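Local coordinates for protein cellulase CEL9M (Clostridium cellulolyticum, PDB 1IA6) that probably hydrolyses internal beta-1,4-glucosidic linkages in cellulose and related beta-glucans, as a family 9 glycoside hydrolase with bound zinc and calcium, at residues K21-A26 / Q97-F101. Coordinates in Å, arbitrary orientation, origin at the centre of the assembly. Numbering follows the deposited sequence.
Sequences KCGPQA and QLKYF. With ZN (zinc ion), chain C.
In the alpha-barrel catalytic module of this family 9 glycoside hydrolase, a zinc-binding loop packs on helix 91-107. Residues 21-26 run extended through Lys21 (phi/psi -60/139) and Cys22 (-122/151), pass Gly23 at 114/173, where a CB would jam against Cys22 O, then form a type I beta turn from Gly23 to Ala26, closed by Ala26 N to Gly23 O at 3.1 Å. Residues 97-101 are helical; the nearest CA atoms, of Lys21 and Tyr100, lie 8.1 Å apart. Along the helix, Gln97 (m, m) accepts a hydrogen bond at OE1 from Lys21 NZ at 2.8 Å; Asp18 also pairs with both side chains, by a salt bridge to NZ and a hydrogen bond from Gln97 NE2. Leu98 packs on helices 64-80 and 152-169, and Lys99 touches the latter. Tyr100 (chi1 t) has the largest covered area, 114 Å². The extended Lys21 chain (m, t, t, t) lies over one face of the Tyr100 ring, a CH-pi contact with Lys21 CD 4.2 Å from the ring centroid and 3° off the normal. Tyr100 OH donates to Cys22 O at 2.6 Å, and accepts at 3.1 Å from a water that takes a hydrogen bond from Gln25 N at 2.9 Å. Phe101 packs on helix 64-80. The Tyr100 side chain thus ties a zinc-ligand residue to the helix: Cys38, His39 and His55 complete the site, and Cys22 SG binds zinc at 2.3 Å.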
ATOM      1  N   LYS A  21     -11.685  -5.773   3.916  1.00  8.24           N
ATOM      2  CA  LYS A  21     -11.363  -7.034   4.574  1.00  9.36           C
ATOM      3  C   LYS A  21     -12.140  -8.175   3.938  1.00  9.18           C
ATOM      4  O   LYS A  21     -13.319  -8.040   3.611  1.00 10.09           O
ATOM      5  CB  LYS A  21     -11.638  -6.948   6.079  1.00  9.32           C
ATOM      6  CG  LYS A  21     -10.564  -6.150   6.806  1.00  8.86           C
ATOM      7  CD  LYS A  21     -10.794  -6.054   8.299  1.00 11.68           C
ATOM      8  CE  LYS A  21      -9.654  -5.276   8.951  1.00 10.11           C
ATOM      9  NZ  LYS A  21      -9.884  -5.023  10.394  1.00 12.72           N
ATOM     10  N   CYS A  22     -11.455  -9.298   3.760  1.00  9.02           N
ATOM     11  CA  CYS A  22     -12.031 -10.478   3.128  1.00  9.96           C
ATOM     12  C   CYS A  22     -11.949 -11.669   4.077  1.00 11.03           C
ATOM     13  O   CYS A  22     -11.048 -11.740   4.912  1.00 10.91           O
ATOM     14  CB  CYS A  22     -11.244 -10.770   1.848  1.00  8.99           C
ATOM     15  SG  CYS A  22     -11.835 -12.106   0.799  1.00  9.07           S
ATOM     16  N   GLY A  23     -12.892 -12.597   3.955  1.00 10.61           N
ATOM     17  CA  GLY A  23     -12.859 -13.773   4.805  1.00 10.95           C
ATOM     18  C   GLY A  23     -13.986 -13.913   5.808  1.00 11.92           C
ATOM     19  O   GLY A  23     -14.812 -13.010   5.971  1.00 10.64           O
ATOM     20  N   PRO A  24     -14.044 -15.060   6.506  1.00 13.69           N
ATOM     21  CA  PRO A  24     -15.073 -15.345   7.508  1.00 15.58           C
ATOM     22  C   PRO A  24     -15.093 -14.338   8.653  1.00 15.81           C
ATOM     23  O   PRO A  24     -16.137 -14.092   9.247  1.00 16.08           O
ATOM     24  CB  PRO A  24     -14.704 -16.747   7.994  1.00 15.31           C
ATOM     25  CG  PRO A  24     -14.047 -17.360   6.800  1.00 18.25           C
ATOM     26  CD  PRO A  24     -13.178 -16.234   6.299  1.00 14.56           C
ATOM     27  N   GLN A  25     -13.936 -13.754   8.954  1.00 15.47           N
ATOM     28  CA  GLN A  25     -13.831 -12.795  10.051  1.00 17.19           C
ATOM     29  C   GLN A  25     -13.772 -11.337   9.601  1.00 15.93           C
ATOM     30  O   GLN A  25     -13.391 -10.456  10.373  1.00 15.84           O
ATOM     31  CB  GLN A  25     -12.595 -13.119  10.893  1.00 20.36           C
ATOM     32  CG  GLN A  25     -12.621 -14.512  11.499  1.00 27.18           C
ATOM     33  CD  GLN A  25     -11.414 -14.789  12.370  1.00 31.53           C
ATOM     34  OE1 GLN A  25     -10.280 -14.816  11.892  1.00 35.64           O
ATOM     35  NE2 GLN A  25     -11.652 -14.993  13.661  1.00 34.69           N
ATOM     36  N   ALA A  26     -14.160 -11.084   8.356  1.00 14.20           N
ATOM     37  CA  ALA A  26     -14.132  -9.735   7.806  1.00 14.34           C
ATOM     38  C   ALA A  26     -14.936  -8.737   8.638  1.00 16.25           C
ATOM     39  O   ALA A  26     -14.531  -7.587   8.791  1.00 16.84           O
ATOM     40  CB  ALA A  26     -14.646  -9.749   6.367  1.00 11.91           C
ATOM     41  N   GLN A  97      -5.073  -3.872  11.551  1.00  8.40           N
ATOM     42  CA  GLN A  97      -5.079  -3.899  10.085  1.00  9.45           C
ATOM     43  C   GLN A  97      -3.872  -4.682   9.589  1.00  9.35           C
ATOM     44  O   GLN A  97      -3.973  -5.488   8.663  1.00  8.37           O
ATOM     45  CB  GLN A  97      -5.032  -2.478   9.505  1.00  9.76           C
ATOM     46  CG  GLN A  97      -6.060  -1.509  10.085  1.00  9.96           C
ATOM     47  CD  GLN A  97      -7.486  -2.000   9.940  1.00 11.45           C
ATOM     48  OE1 GLN A  97      -7.822  -3.101  10.374  1.00 11.05           O
ATOM     49  NE2 GLN A  97      -8.337  -1.179   9.335  1.00 11.25           N
ATOM     50  N   LEU A  98      -2.729  -4.447  10.222  1.00  8.52           N
ATOM     51  CA  LEU A  98      -1.500  -5.129   9.839  1.00  7.81           C
ATOM     52  C   LEU A  98      -1.558  -6.630  10.107  1.00  8.06           C
ATOM     53  O   LEU A  98      -1.159  -7.432   9.263  1.00  8.54           O
ATOM     54  CB  LEU A  98      -0.305  -4.511  10.573  1.00  8.18           C
ATOM     55  CG  LEU A  98       0.064  -3.108  10.081  1.00 11.01           C
ATOM     56  CD1 LEU A  98       0.993  -2.426  11.069  1.00 12.14           C
ATOM     57  CD2 LEU A  98       0.716  -3.217   8.713  1.00 10.89           C
ATOM     58  N   LYS A  99      -2.066  -7.019  11.270  1.00  8.09           N
ATOM     59  CA  LYS A  99      -2.137  -8.439  11.580  1.00  8.96           C
ATOM     60  C   LYS A  99      -3.092  -9.163  10.638  1.00  8.46           C
ATOM     61  O   LYS A  99      -2.917 -10.353  10.364  1.00  8.00           O
ATOM     62  CB  LYS A  99      -2.559  -8.670  13.033  1.00  9.30           C
ATOM     63  CG  LYS A  99      -2.300 -10.108  13.491  1.00 13.02           C
ATOM     64  CD  LYS A  99      -2.536 -10.289  14.980  1.00 14.31           C
ATOM     65  CE  LYS A  99      -2.086 -11.672  15.449  1.00 13.57           C
ATOM     66  NZ  LYS A  99      -2.799 -12.761  14.727  1.00 13.68           N
ATOM     67  N   TYR A 100      -4.096  -8.452  10.130  1.00  9.50           N
ATOM     68  CA  TYR A 100      -5.031  -9.083   9.209  1.00  8.89           C
ATOM     69  C   TYR A 100      -4.268  -9.438   7.930  1.00  9.32           C
ATOM     70  O   TYR A 100      -4.569 -10.439   7.274  1.00  8.73           O
ATOM     71  CB  TYR A 100      -6.200  -8.154   8.884  1.00  9.63           C
ATOM     72  CG  TYR A 100      -7.459  -8.905   8.499  1.00  9.68           C
ATOM     73  CD1 TYR A 100      -8.255  -9.509   9.473  1.00 12.50           C
ATOM     74  CD2 TYR A 100      -7.838  -9.037   7.166  1.00  8.92           C
ATOM     75  CE1 TYR A 100      -9.401 -10.228   9.129  1.00 12.15           C
ATOM     76  CE2 TYR A 100      -8.984  -9.755   6.807  1.00  9.86           C
ATOM     77  CZ  TYR A 100      -9.758 -10.348   7.793  1.00 12.30           C
ATOM     78  OH  TYR A 100     -10.882 -11.073   7.447  1.00 13.30           O
ATOM     79  N   PHE A 101      -3.280  -8.614   7.579  1.00  8.13           N
ATOM     80  CA  PHE A 101      -2.449  -8.873   6.399  1.00  8.11           C
ATOM     81  C   PHE A 101      -1.520 -10.054   6.679  1.00  7.87           C
ATOM     82  O   PHE A 101      -1.476 -11.023   5.925  1.00  8.01           O
ATOM     83  CB  PHE A 101      -1.539  -7.679   6.065  1.00  7.71           C
ATOM     84  CG  PHE A 101      -2.152  -6.651   5.154  1.00  8.72           C
ATOM     85  CD1 PHE A 101      -2.350  -6.924   3.803  1.00  9.52           C
ATOM     86  CD2 PHE A 101      -2.469  -5.385   5.635  1.00  8.92           C
ATOM     87  CE1 PHE A 101      -2.850  -5.946   2.943  1.00  9.48           C
ATOM     88  CE2 PHE A 101      -2.968  -4.401   4.786  1.00 10.85           C
ATOM     89  CZ  PHE A 101      -3.158  -4.682   3.438  1.00 10.88           C
TER
HETATM   90 ZN    ZN C1264     -13.908 -11.276   0.322  1.00 13.00          ZN
HETATM   91  O   HOH W   1     -11.267 -14.089   7.799  1.00 18.12           O